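Local coordinates for anopheles Plasmodium-responsive Leucine-rich repeat protein 1B (Anopheles gambiae, PDB 4XGO) that probably serves mosquito immunity against Plasmodium by partnering the leucine-rich repeat protein LRIM1, the present chain being its leucine-rich repeat domain, at residues 105-110 / 127-132; 269-274 / 287-292; 322-327 / 337-342; 180-185 / 199-204. All coordinates share one frame; numbering follows the deposited sequence. Where two conformers were deposited one is given.

Contact 1 (105-110 / 127-132). With NAG (2-acetamido-2-deoxy-beta-D-glucopyranose), chain C.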
loop_
_atom_site.group_PDB
_atom_site.type_symbol
_atom_site.label_atom_id
_atom_site.label_comp_id
_atom_site.label_asym_id
_atom_site.label_seq_id
_atom_site.Cartn_x
_atom_site.Cartn_y
_atom_site.Cartn_z
ATOM N N ASN A 105 7.340 8.125 -3.669
ATOM C CA ASN A 105 8.739 7.748 -3.824
ATOM C C ASN A 105 9.409 7.798 -2.433
ATOM O O ASN A 105 8.723 7.701 -1.412
ATOM C CB ASN A 105 9.437 8.664 -4.839
ATOM C CG ASN A 105 9.128 8.284 -6.287
ATOM O OD1 ASN A 105 9.937 7.656 -6.951
ATOM N ND2 ASN A 105 7.947 8.639 -6.759
ATOM N N ASN A 106 10.731 7.899 -2.407
ATOM C CA ASN A 106 11.478 7.989 -1.158
ATOM C C ASN A 106 12.259 9.282 -1.096
ATOM O O ASN A 106 13.361 9.326 -0.512
ATOM C CB ASN A 106 12.439 6.797 -1.032
ATOM C CG ASN A 106 11.723 5.460 -1.035
ATOM O OD1 ASN A 106 12.159 4.513 -1.698
ATOM N ND2 ASN A 106 10.641 5.367 -0.298
ATOM N N LEU A 107 11.696 10.360 -1.634
ATOM C CA LEU A 107 12.454 11.604 -1.740
ATOM C C LEU A 107 12.712 12.215 -0.376
ATOM O O LEU A 107 11.798 12.293 0.456
ATOM C CB LEU A 107 11.722 12.607 -2.596
ATOM C CG LEU A 107 11.565 12.251 -4.067
ATOM C CD1 LEU A 107 10.594 13.282 -4.609
ATOM C CD2 LEU A 107 12.892 12.266 -4.797
ATOM N N GLU A 108 13.969 12.594 -0.144
ATOM C CA GLU A 108 14.404 13.177 1.143
ATOM C C GLU A 108 14.421 14.697 1.066
ATOM O O GLU A 108 14.074 15.377 2.026
ATOM C CB GLU A 108 15.783 12.634 1.515
ATOM C CG GLU A 108 15.816 11.114 1.559
ATOM C CD GLU A 108 17.207 10.532 1.666
ATOM O OE1 GLU A 108 18.175 11.282 1.961
ATOM O OE2 GLU A 108 17.330 9.302 1.466
ATOM N N ARG A 109 14.848 15.239 -0.071
ATOM C CA ARG A 109 14.932 16.683 -0.252
ATOM C C ARG A 109 14.611 17.078 -1.680
ATOM O O ARG A 109 14.862 16.315 -2.592
ATOM C CB ARG A 109 16.347 17.175 0.066
ATOM C CG ARG A 109 16.775 17.072 1.519
ATOM C CD ARG A 109 18.255 17.442 1.658
ATOM N NE ARG A 109 18.523 18.768 1.098
ATOM C CZ ARG A 109 18.417 19.925 1.749
ATOM N NH1 ARG A 109 18.089 19.981 3.025
ATOM N NH2 ARG A 109 18.688 21.053 1.108
ATOM N N ILE A 110 14.060 18.276 -1.840
ATOM C CA ILE A 110 14.008 18.978 -3.119
ATOM C C ILE A 110 14.898 20.187 -2.983
ATOM O O ILE A 110 14.586 21.091 -2.201
ATOM C CB ILE A 110 12.597 19.517 -3.431
ATOM C CG1 ILE A 110 11.569 18.390 -3.478
ATOM C CG2 ILE A 110 12.604 20.323 -4.728
ATOM C CD1 ILE A 110 11.789 17.359 -4.546
ATOM N N SER A 127 3.240 14.024 -2.319
ATOM C CA SER A 127 2.777 13.340 -1.124
ATOM C C SER A 127 3.477 11.986 -0.953
ATOM O O SER A 127 3.903 11.369 -1.912
ATOM C CB SER A 127 1.262 13.156 -1.160
ATOM O OG SER A 127 0.912 12.207 -2.145
ATOM N N SER A 128 3.611 11.557 0.302
ATOM C CA SER A 128 4.077 10.210 0.626
ATOM C C SER A 128 5.502 9.962 0.138
ATOM O O SER A 128 5.789 8.973 -0.529
ATOM C CB SER A 128 3.111 9.130 0.121
ATOM O OG SER A 128 1.824 9.265 0.707
ATOM N N ASN A 129 6.380 10.884 0.477
ATOM C CA ASN A 129 7.813 10.679 0.377
ATOM C C ASN A 129 8.412 10.738 1.798
ATOM O O ASN A 129 7.724 10.383 2.761
ATOM C CB ASN A 129 8.388 11.733 -0.550
ATOM C CG ASN A 129 8.149 11.400 -2.008
ATOM O OD1 ASN A 129 8.848 10.572 -2.571
ATOM N ND2 ASN A 129 7.208 12.072 -2.623
ATOM N N ARG A 130 9.671 11.161 1.923
ATOM C CA ARG A 130 10.299 11.380 3.237
ATOM C C ARG A 130 10.888 12.777 3.324
ATOM O O ARG A 130 11.991 12.967 3.868
ATOM C CB ARG A 130 11.424 10.378 3.473
ATOM C CG ARG A 130 11.066 8.917 3.350
ATOM C CD ARG A 130 12.326 8.061 3.477
ATOM N NE ARG A 130 13.240 8.203 2.340
ATOM C CZ ARG A 130 14.373 7.521 2.176
ATOM N NH1 ARG A 130 14.768 6.651 3.112
ATOM N NH2 ARG A 130 15.127 7.706 1.079
ATOM N N LEU A 131 10.178 13.754 2.767
ATOM C CA LEU A 131 10.733 15.080 2.556
ATOM C C LEU A 131 10.957 15.823 3.859
ATOM O O LEU A 131 10.035 15.956 4.654
ATOM C CB LEU A 131 9.836 15.908 1.657
ATOM C CG LEU A 131 9.871 15.461 0.190
ATOM C CD1 LEU A 131 8.759 16.183 -0.547
ATOM C CD2 LEU A 131 11.232 15.768 -0.424
ATOM N N THR A 132 12.180 16.315 4.050
ATOM C CA THR A 132 12.470 17.219 5.162
ATOM C C THR A 132 12.716 18.649 4.699
ATOM O O THR A 132 12.819 19.565 5.519
ATOM C CB THR A 132 13.715 16.745 5.913
ATOM O OG1 THR A 132 14.803 16.635 4.990
ATOM C CG2 THR A 132 13.442 15.400 6.581
HETATM C C1 NAG C . -3.008 14.834 -1.126
HETATM C C2 NAG C . -4.514 14.783 -1.380
HETATM C C3 NAG C . -5.154 13.687 -0.524
HETATM C C4 NAG C . -4.476 12.346 -0.758
HETATM C C5 NAG C . -2.956 12.519 -0.659
HETATM C C6 NAG C . -2.263 11.221 -1.081
HETATM C C7 NAG C . -6.094 16.620 -1.628
HETATM C C8 NAG C . -6.682 17.872 -1.060
HETATM N N2 NAG C . -5.125 16.013 -0.958
HETATM O O3 NAG C . -6.551 13.607 -0.756
HETATM O O4 NAG C . -4.825 11.434 0.290
HETATM O O5 NAG C . -2.485 13.576 -1.481
HETATM O O6 NAG C . -1.771 10.669 0.125
HETATM O O7 NAG C . -6.513 16.189 -2.693
HETATM O O HOH W 1 16.933 18.290 5.120
#
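The interior side of this contact is built around N129, whose amide bonds to the main chain of the preceding turn and of its own. With CG beside its own backbone N (chi1 -78°), the side chain runs alongside L107 and offers OD1 to L107 N, a nearly straight bond of 3.0 Å, although the place of OD1 is less sure. The other end of the amide, ND2, donates to M102 O and L126 O, so N129 ties two successive turns together. Beside it L131 CD2 fills the inner corner, 3.9 Å from L107 CB and 4.0 Å from I110 CG1. Both segments carry the end of the leucine-rich repeat consensus LxxLxLxxNxL: N105 and N129 hold the same asparagine position, L107 and L131 the leucine after it. N105 OD1 takes L83 N, and N150 OD1 takes L131 N, so the stacked asparagines repeat one linkage from turn to turn. Backbone bonds continue it, R130 N to L107 O at 2.8 Å and T132 N to E108 O, the latter close to straight. The solvent side is polar, with E108, R109, R130 and T132 exposed. R130, bent at chi3 (-69°), grips N106 O side-on with NE and NH2, the NH2 bond (2.9 Å) lying on a carbonyl lone pair and the NE bond coming from above the carbonyl plane. The same NH2 forms a salt bridge to E108 OE2 at 2.7 Å. Loosest is the outer end, where R109 pairs with E111 and a water links R109 NH1 to T132 OG1. S127 OG lies 3.5 Å from C6 of a NAG of the protein's own glycan.

Contact 2 (269-274 / 287-292)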
loop_
_atom_site.group_PDB
_atom_site.type_symbol
_atom_site.label_atom_id
_atom_site.label_comp_id
_atom_site.label_asym_id
_atom_site.label_seq_id
_atom_site.Cartn_x
_atom_site.Cartn_y
_atom_site.Cartn_z
ATOM N N ALA A 269 -24.609 36.907 19.758
ATOM C CA ALA A 269 -24.928 36.559 18.365
ATOM C C ALA A 269 -23.773 35.900 17.599
ATOM O O ALA A 269 -23.911 35.587 16.418
ATOM C CB ALA A 269 -25.398 37.806 17.625
ATOM N N GLN A 270 -22.644 35.683 18.270
ATOM C CA GLN A 270 -21.437 35.142 17.637
ATOM C C GLN A 270 -21.684 33.963 16.682
ATOM O O GLN A 270 -21.072 33.898 15.609
ATOM C CB GLN A 270 -20.456 34.681 18.722
ATOM C CG GLN A 270 -19.116 34.184 18.207
ATOM C CD GLN A 270 -18.241 35.280 17.634
ATOM O OE1 GLN A 270 -18.291 36.428 18.067
ATOM N NE2 GLN A 270 -17.412 34.918 16.659
ATOM N N PHE A 271 -22.533 33.023 17.098
ATOM C CA PHE A 271 -22.682 31.741 16.403
ATOM C C PHE A 271 -24.009 31.593 15.645
ATOM O O PHE A 271 -24.336 30.495 15.208
ATOM C CB PHE A 271 -22.531 30.565 17.397
ATOM C CG PHE A 271 -21.152 30.424 18.014
ATOM C CD1 PHE A 271 -20.007 30.900 17.380
ATOM C CD2 PHE A 271 -21.002 29.759 19.224
ATOM C CE1 PHE A 271 -18.756 30.742 17.951
ATOM C CE2 PHE A 271 -19.754 29.597 19.800
ATOM C CZ PHE A 271 -18.630 30.098 19.172
ATOM N N ASP A 272 -24.746 32.691 15.468
ATOM C CA ASP A 272 -26.073 32.664 14.814
ATOM C C ASP A 272 -26.087 32.116 13.382
ATOM O O ASP A 272 -27.119 31.600 12.928
ATOM C CB ASP A 272 -26.705 34.072 14.795
ATOM C CG ASP A 272 -27.260 34.480 16.138
ATOM O OD1 ASP A 272 -27.138 33.683 17.093
ATOM O OD2 ASP A 272 -27.812 35.601 16.244
ATOM N N LYS A 273 -24.973 32.242 12.666
ATOM C CA LYS A 273 -24.900 31.756 11.275
ATOM C C LYS A 273 -24.219 30.386 11.082
ATOM O O LYS A 273 -24.141 29.875 9.959
ATOM C CB LYS A 273 -24.267 32.829 10.383
ATOM C CG LYS A 273 -25.142 34.078 10.293
ATOM C CD LYS A 273 -24.464 35.218 9.543
ATOM N N LEU A 274 -23.762 29.767 12.167
ATOM C CA LEU A 274 -23.228 28.409 12.066
ATOM C C LEU A 274 -24.316 27.429 11.700
ATOM O O LEU A 274 -25.431 27.530 12.191
ATOM C CB LEU A 274 -22.614 27.939 13.391
ATOM C CG LEU A 274 -21.297 28.569 13.801
ATOM C CD1 LEU A 274 -20.894 27.953 15.125
ATOM C CD2 LEU A 274 -20.212 28.362 12.752
ATOM N N PHE A 287 -22.634 26.385 28.441
ATOM C CA PHE A 287 -22.441 26.924 27.109
ATOM C C PHE A 287 -23.770 27.537 26.678
ATOM O O PHE A 287 -24.826 27.044 27.060
ATOM C CB PHE A 287 -22.040 25.800 26.148
ATOM C CG PHE A 287 -21.845 26.258 24.739
ATOM C CD1 PHE A 287 -20.792 27.088 24.410
ATOM C CD2 PHE A 287 -22.738 25.874 23.746
ATOM C CE1 PHE A 287 -20.620 27.520 23.098
ATOM C CE2 PHE A 287 -22.580 26.311 22.444
ATOM C CZ PHE A 287 -21.519 27.122 22.116
ATOM N N LYS A 288 -23.719 28.609 25.899
ATOM C CA LYS A 288 -24.918 29.325 25.493
ATOM C C LYS A 288 -24.991 29.469 23.982
ATOM O O LYS A 288 -23.978 29.644 23.323
ATOM C CB LYS A 288 -24.934 30.721 26.109
ATOM C CG LYS A 288 -24.982 30.715 27.626
ATOM C CD LYS A 288 -24.918 32.129 28.181
ATOM C CE LYS A 288 -25.325 32.155 29.639
ATOM N NZ LYS A 288 -24.949 33.446 30.288
ATOM N N LEU A 289 -26.213 29.395 23.460
ATOM C CA LEU A 289 -26.501 29.774 22.085
ATOM C C LEU A 289 -27.778 30.620 22.083
ATOM O O LEU A 289 -28.598 30.524 22.995
ATOM C CB LEU A 289 -26.699 28.539 21.203
ATOM C CG LEU A 289 -25.510 27.626 20.889
ATOM C CD1 LEU A 289 -25.991 26.432 20.077
ATOM C CD2 LEU A 289 -24.402 28.363 20.144
ATOM N N SER A 290 -27.934 31.455 21.062
ATOM C CA SER A 290 -29.189 32.185 20.855
ATOM C C SER A 290 -30.206 31.249 20.188
ATOM O O SER A 290 -29.940 30.060 20.015
ATOM C CB SER A 290 -28.948 33.413 19.982
ATOM O OG SER A 290 -28.848 33.026 18.623
ATOM N N THR A 291 -31.359 31.778 19.793
ATOM C CA THR A 291 -32.436 30.946 19.248
ATOM C C THR A 291 -32.446 30.911 17.712
ATOM O O THR A 291 -33.508 31.035 17.090
ATOM C CB THR A 291 -33.805 31.449 19.743
ATOM O OG1 THR A 291 -33.970 32.812 19.346
ATOM C CG2 THR A 291 -33.903 31.358 21.257
ATOM N N SER A 292 -31.276 30.720 17.104
ATOM C CA SER A 292 -31.141 30.750 15.643
ATOM C C SER A 292 -31.590 29.437 14.996
ATOM O O SER A 292 -31.267 28.351 15.486
ATOM C CB SER A 292 -29.691 31.050 15.247
ATOM O OG SER A 292 -29.573 31.323 13.857
HETATM O O HOH W 2 -26.400 31.176 18.365
#
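F287 CG stands anti to its backbone N (chi1 179°), whereas F271 CG lies beside its own N, and these two settings bring the rings together rim to rim. F271 CE2 reaches F287 CZ at 3.8 Å, each atom near the plane of the other ring, so the two rings meet at their edges; the H266 ring meets both phenylalanines. L289 CD2 lies 3.8 Å from F271 CD2, at the ring edge. Away from the rings the contact turns polar. S290 holds OG in the crowded position between backbone N and carbonyl carbon (chi1 78°) and donates it to D272 OD1 in a very short bond of 2.4 Å, met from above the carboxylate plane. S292 has OG anti to the backbone N and gives its proton to D272 O at 2.6 Å, on a carbonyl lone pair; T294 OG1 is its second partner. D272 is therefore held by side chain and backbone at once, and a water bridges OD1 to S290 N. Type I turns 269-272 and 271-274 set this corner of the leucine-rich repeat solenoid. F271 leans on F243 of strand 240-243 and V264 of strand 263-266, while F287 and L289 pack on L313 of helix 307-316, which follows the last repeat strand.

Contact 3 (322-327 / 337-342)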
loop_
_atom_site.group_PDB
_atom_site.type_symbol
_atom_site.label_atom_id
_atom_site.label_comp_id
_atom_site.label_asym_id
_atom_site.label_seq_id
_atom_site.Cartn_x
_atom_site.Cartn_y
_atom_site.Cartn_z
ATOM N N VAL A 322 -29.556 18.393 17.528
ATOM C CA VAL A 322 -28.638 17.558 18.318
ATOM C C VAL A 322 -28.596 16.153 17.717
ATOM O O VAL A 322 -29.600 15.459 17.689
ATOM C CB VAL A 322 -28.977 17.530 19.836
ATOM C CG1 VAL A 322 -30.314 16.852 20.122
ATOM C CG2 VAL A 322 -27.861 16.844 20.611
ATOM N N HIS A 323 -27.434 15.753 17.212
ATOM C CA HIS A 323 -27.292 14.454 16.547
ATOM C C HIS A 323 -26.428 13.473 17.323
ATOM O O HIS A 323 -25.998 12.454 16.758
ATOM C CB HIS A 323 -26.724 14.628 15.138
ATOM C CG HIS A 323 -27.735 15.082 14.134
ATOM N ND1 HIS A 323 -27.901 14.465 12.911
ATOM C CD2 HIS A 323 -28.641 16.086 14.176
ATOM C CE1 HIS A 323 -28.859 15.078 12.239
ATOM N NE2 HIS A 323 -29.327 16.065 12.986
ATOM N N ASP A 324 -26.160 13.759 18.603
ATOM C CA ASP A 324 -25.450 12.784 19.408
ATOM C C ASP A 324 -26.018 12.628 20.796
ATOM O O ASP A 324 -26.901 13.380 21.218
ATOM C CB ASP A 324 -23.936 13.048 19.413
ATOM C CG ASP A 324 -23.523 14.236 20.269
ATOM O OD1 ASP A 324 -24.359 15.086 20.656
ATOM O OD2 ASP A 324 -22.301 14.317 20.516
ATOM N N ALA A 325 -25.539 11.597 21.476
ATOM C CA ALA A 325 -26.018 11.255 22.810
ATOM C C ALA A 325 -24.941 10.558 23.596
ATOM O O ALA A 325 -24.037 9.954 23.017
ATOM C CB ALA A 325 -27.216 10.323 22.707
ATOM N N ASP A 326 -25.088 10.605 24.910
ATOM C CA ASP A 326 -24.278 9.808 25.812
ATOM C C ASP A 326 -25.027 8.491 26.027
ATOM O O ASP A 326 -26.239 8.430 25.829
ATOM C CB ASP A 326 -24.099 10.518 27.146
ATOM C CG ASP A 326 -23.213 11.745 27.054
ATOM O OD1 ASP A 326 -22.063 11.597 26.563
ATOM O OD2 ASP A 326 -23.659 12.840 27.471
ATOM N N GLN A 327 -24.306 7.448 26.409
ATOM C CA GLN A 327 -24.912 6.139 26.661
ATOM C C GLN A 327 -25.150 5.934 28.142
ATOM O O GLN A 327 -26.268 5.619 28.565
ATOM C CB GLN A 327 -24.027 5.018 26.102
ATOM C CG GLN A 327 -24.544 4.404 24.817
ATOM C CD GLN A 327 -24.619 5.379 23.657
ATOM O OE1 GLN A 327 -23.844 6.336 23.564
ATOM N NE2 GLN A 327 -25.547 5.120 22.745
ATOM N N HIS A 337 -32.538 14.504 27.633
ATOM C CA HIS A 337 -32.576 14.371 26.170
ATOM C C HIS A 337 -31.362 13.629 25.608
ATOM O O HIS A 337 -30.755 14.042 24.608
ATOM C CB HIS A 337 -32.744 15.733 25.493
ATOM C CG HIS A 337 -34.061 16.384 25.788
ATOM N ND1 HIS A 337 -34.205 17.377 26.733
ATOM C CD2 HIS A 337 -35.295 16.170 25.278
ATOM C CE1 HIS A 337 -35.473 17.751 26.790
ATOM N NE2 HIS A 337 -36.156 17.034 25.915
ATOM N N GLY A 338 -31.011 12.530 26.262
ATOM C CA GLY A 338 -29.929 11.691 25.803
ATOM C C GLY A 338 -28.515 12.136 26.154
ATOM O O GLY A 338 -27.557 11.481 25.747
ATOM N N LEU A 339 -28.384 13.223 26.909
ATOM C CA LEU A 339 -27.058 13.780 27.259
ATOM C C LEU A 339 -26.890 13.884 28.772
ATOM O O LEU A 339 -27.807 14.310 29.477
ATOM C CB LEU A 339 -26.896 15.162 26.625
ATOM C CG LEU A 339 -26.760 15.138 25.102
ATOM C CD1 LEU A 339 -27.199 16.473 24.514
ATOM C CD2 LEU A 339 -25.340 14.796 24.671
ATOM N N CYS A 340 -25.711 13.525 29.281
ATOM C CA CYS A 340 -25.490 13.500 30.728
ATOM C C CYS A 340 -25.383 14.897 31.309
ATOM O O CYS A 340 -24.721 15.765 30.734
ATOM C CB CYS A 340 -24.203 12.761 31.080
ATOM S SG CYS A 340 -24.272 11.036 30.601
ATOM N N CYS A 341 -26.007 15.113 32.457
ATOM C CA CYS A 341 -25.838 16.367 33.154
ATOM C C CYS A 341 -26.077 16.198 34.640
ATOM O O CYS A 341 -26.763 15.268 35.076
ATOM C CB CYS A 341 -26.766 17.447 32.573
ATOM S SG CYS A 341 -28.535 17.159 32.900
ATOM N N LYS A 342 -25.511 17.123 35.406
ATOM C CA LYS A 342 -25.627 17.122 36.863
ATOM C C LYS A 342 -26.461 18.305 37.297
ATOM O O LYS A 342 -26.270 19.417 36.811
ATOM C CB LYS A 342 -24.234 17.204 37.474
ATOM C CG LYS A 342 -24.179 17.185 38.996
ATOM C CD LYS A 342 -22.739 17.293 39.446
ATOM C CE LYS A 342 -22.607 17.209 40.958
ATOM N NZ LYS A 342 -21.267 17.736 41.357
HETATM O O HOH W 3 -29.684 12.767 22.226
#
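D326 carries the contact: its CB, CG and OD2 all lie against C340, while OD1 turns away. CB lies 3.5 Å from C340 SG, against the flank of the cysteine. With chi1 at -70°, CG stands beside the backbone N, 3.8 Å from C340 N. From there OD2 receives C340 N at 2.8 Å through its anti lone pair, the N-H pointing almost exactly at the oxygen (177°). The other tip oxygen, OD1, turns to H302 N and to a bound glycerol, so both carboxylate oxygens are engaged, and these donors would be expected to favour the charged form. The main chain of D326 adds a second link: its N donates to G338 O at 2.8 Å, nearly along the C=O axis. Together the two bonds hold 322-327 against the start of strand 339-342. C340 and C341 belong to disulfides with C329 and C307, an arrangement like the disulfide-bonded C-terminal cap of extracellular leucine-rich repeat proteins, in which a helix, here 307-316, and a short cross-linked segment close off the solenoid. The apolar pair is V322 and L339, where L339 CD1 meets V322 CG2 tip to tip at 4.0 Å; L310 and F314 of the helix and L300 pack on the same leucine. L339 CD2 lies instead beside the D326 carboxylate and D324 O, 3.8 Å from D326 OD2. G338, at a positive phi of 81°, turns the chain into the strand, and its O touches A325 CB at 3.3 Å. D324 directs its carboxylate to L300 N and S301 OG of the last repeat. A water spans D324 O and H337 O.

Contact 4 (180-185 / 199-204)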
loop_
_atom_site.group_PDB
_atom_site.type_symbol
_atom_site.label_atom_id
_atom_site.label_comp_id
_atom_site.label_asym_id
_atom_site.label_seq_id
_atom_site.Cartn_x
_atom_site.Cartn_y
_atom_site.Cartn_z
ATOM N N VAL A 180 -3.461 36.167 -0.903
ATOM C CA VAL A 180 -4.911 36.391 -0.847
ATOM C C VAL A 180 -5.701 35.370 -1.659
ATOM O O VAL A 180 -6.923 35.336 -1.578
ATOM C CB VAL A 180 -5.292 37.826 -1.316
ATOM C CG1 VAL A 180 -4.361 38.849 -0.685
ATOM C CG2 VAL A 180 -5.279 37.953 -2.836
ATOM N N GLU A 181 -5.006 34.544 -2.441
ATOM C CA GLU A 181 -5.657 33.533 -3.265
ATOM C C GLU A 181 -5.905 32.212 -2.548
ATOM O O GLU A 181 -6.766 31.444 -2.978
ATOM C CB GLU A 181 -4.831 33.256 -4.523
ATOM C CG GLU A 181 -4.730 34.454 -5.459
ATOM C CD GLU A 181 -6.083 34.893 -5.978
ATOM O OE1 GLU A 181 -6.337 36.117 -6.008
ATOM O OE2 GLU A 181 -6.896 34.007 -6.344
ATOM N N LEU A 182 -5.133 31.940 -1.498
ATOM C CA LEU A 182 -5.224 30.655 -0.783
ATOM C C LEU A 182 -6.619 30.462 -0.184
ATOM O O LEU A 182 -7.066 31.250 0.655
ATOM C CB LEU A 182 -4.171 30.563 0.313
ATOM C CG LEU A 182 -4.094 29.252 1.103
ATOM C CD1 LEU A 182 -3.850 28.065 0.181
ATOM C CD2 LEU A 182 -3.023 29.300 2.190
ATOM N N THR A 183 -7.262 29.384 -0.611
ATOM C CA THR A 183 -8.678 29.107 -0.366
ATOM C C THR A 183 -8.854 27.882 0.530
ATOM O O THR A 183 -9.672 27.896 1.446
ATOM C CB THR A 183 -9.396 28.897 -1.731
ATOM O OG1 THR A 183 -9.349 30.129 -2.477
ATOM C CG2 THR A 183 -10.835 28.481 -1.574
ATOM N N ILE A 184 -8.110 26.817 0.244
ATOM C CA ILE A 184 -8.207 25.576 0.994
ATOM C C ILE A 184 -6.825 25.249 1.539
ATOM O O ILE A 184 -5.884 25.107 0.769
ATOM C CB ILE A 184 -8.696 24.436 0.084
ATOM C CG1 ILE A 184 -10.101 24.757 -0.460
ATOM C CG2 ILE A 184 -8.717 23.123 0.837
ATOM C CD1 ILE A 184 -10.607 23.757 -1.476
ATOM N N LEU A 185 -6.725 25.127 2.862
ATOM C CA LEU A 185 -5.472 24.798 3.538
ATOM C C LEU A 185 -5.683 23.611 4.491
ATOM O O LEU A 185 -6.439 23.707 5.490
ATOM C CB LEU A 185 -4.955 25.993 4.325
ATOM C CG LEU A 185 -3.627 25.853 5.064
ATOM C CD1 LEU A 185 -2.516 25.460 4.114
ATOM C CD2 LEU A 185 -3.313 27.163 5.781
ATOM N N LEU A 199 -3.131 35.392 9.707
ATOM C CA LEU A 199 -3.292 36.788 9.281
ATOM C C LEU A 199 -2.818 37.073 7.850
ATOM O O LEU A 199 -3.248 38.061 7.242
ATOM C CB LEU A 199 -2.566 37.718 10.263
ATOM C CG LEU A 199 -3.238 37.856 11.632
ATOM C CD1 LEU A 199 -2.266 38.455 12.638
ATOM C CD2 LEU A 199 -4.497 38.702 11.548
ATOM N N ASN A 200 -1.936 36.222 7.318
ATOM C CA ASN A 200 -1.392 36.393 5.966
ATOM C C ASN A 200 -2.208 35.717 4.852
ATOM O O ASN A 200 -1.817 35.790 3.670
ATOM C CB ASN A 200 0.044 35.872 5.910
ATOM C CG ASN A 200 0.983 36.618 6.833
ATOM O OD1 ASN A 200 0.764 37.779 7.171
ATOM N ND2 ASN A 200 2.051 35.948 7.239
ATOM N N TYR A 201 -3.333 35.089 5.224
ATOM C CA TYR A 201 -4.182 34.334 4.289
ATOM C C TYR A 201 -5.658 34.740 4.402
ATOM O O TYR A 201 -6.506 33.958 4.863
ATOM C CB TYR A 201 -3.971 32.827 4.509
ATOM C CG TYR A 201 -2.512 32.509 4.503
ATOM C CD1 TYR A 201 -1.788 32.564 3.323
ATOM C CD2 TYR A 201 -1.831 32.246 5.675
ATOM C CE1 TYR A 201 -0.429 32.320 3.300
ATOM C CE2 TYR A 201 -0.466 32.003 5.668
ATOM C CZ TYR A 201 0.232 32.050 4.476
ATOM O OH TYR A 201 1.592 31.828 4.446
ATOM N N PRO A 202 -5.982 35.976 3.957
ATOM C CA PRO A 202 -7.332 36.509 4.159
ATOM C C PRO A 202 -8.410 35.912 3.249
ATOM O O PRO A 202 -9.599 36.174 3.469
ATOM C CB PRO A 202 -7.157 38.009 3.889
ATOM C CG PRO A 202 -5.994 38.095 2.969
ATOM C CD PRO A 202 -5.071 36.984 3.381
ATOM N N GLY A 203 -8.007 35.115 2.253
ATOM C CA GLY A 203 -8.941 34.522 1.306
ATOM C C GLY A 203 -9.418 33.128 1.692
ATOM O O GLY A 203 -10.191 32.503 0.964
ATOM N N LEU A 204 -8.945 32.627 2.826
ATOM C CA LEU A 204 -9.208 31.255 3.225
ATOM C C LEU A 204 -10.690 30.992 3.392
ATOM O O LEU A 204 -11.415 31.803 3.994
ATOM C CB LEU A 204 -8.475 30.927 4.520
ATOM C CG LEU A 204 -6.987 30.617 4.403
ATOM C CD1 LEU A 204 -6.404 30.549 5.806
ATOM C CD2 LEU A 204 -6.801 29.285 3.673
HETATM O O HOH W 4 -5.842 33.559 1.593
#
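Two rotamers of leucine mesh across this contact. L182 has CG anti to the backbone N (chi1 -177°) and a chi2 of 58°, which sends its branches toward the other segment, whereas L204 has CG beside the backbone N and an extended chi2 of 171°. The two side chains lie side by side and point the same way, L182 CG 3.7 Å from L204 CD2. That methyl also touches L185 CB at 3.8 Å, L185 sharing the anti chi1 of L182. Beyond CG, the CD2 methyl of L182 meets Y201 CD1 at 3.7 Å, approaching the ring obliquely. Y201 has CG beside its backbone N, which sets the ring next to L182 CD2, and N200 CB covers one face of the ring near the rim. L182 and L204 are the first leucines of successive LxxLxLxxNxL repeats, so their stacking continues the hydrophobic interior of the leucine-rich repeat solenoid just before strands 184-186 and 206-208 begin. Toward the surface V180 CG1 rests loosely on P202 CG. G203, lacking a side chain, brings its CA to 3.6 Å from V180 O; a CB there would point toward 180-185 and run into that oxygen. A water joins the backbones, donating to L182 O at 2.8 Å and accepting from G203 N at 2.7 Å. T183 turns its CB from the other segment and uses OG1 to donate to E181 O, while its backbone bonds to E162 and to V205 and D206.

In the fold
Along the chain the order is contact 1, contact 4, contact 2, contact 3, in series and without overlap. Contacts 1, 4 and 2 join successive turns of the leucine-rich repeat solenoid, with parallel strands 123-125, 184-186 and 276-278 lying in or between their paired segments. Centres of contacts 1 and 4 are about 26 Å apart, as are those of contacts 4 and 2. Contact 3 lies beyond the last repeat strand, its centre about 20 Å from that of contact 2; helix 307-316 packs against both. Contacts 1 and 3, about 45 Å apart between centres, lie on opposite sides of the chain's centre, so the four sample the elongated domain from the N-terminal half of the solenoid to its disulfide-bonded end.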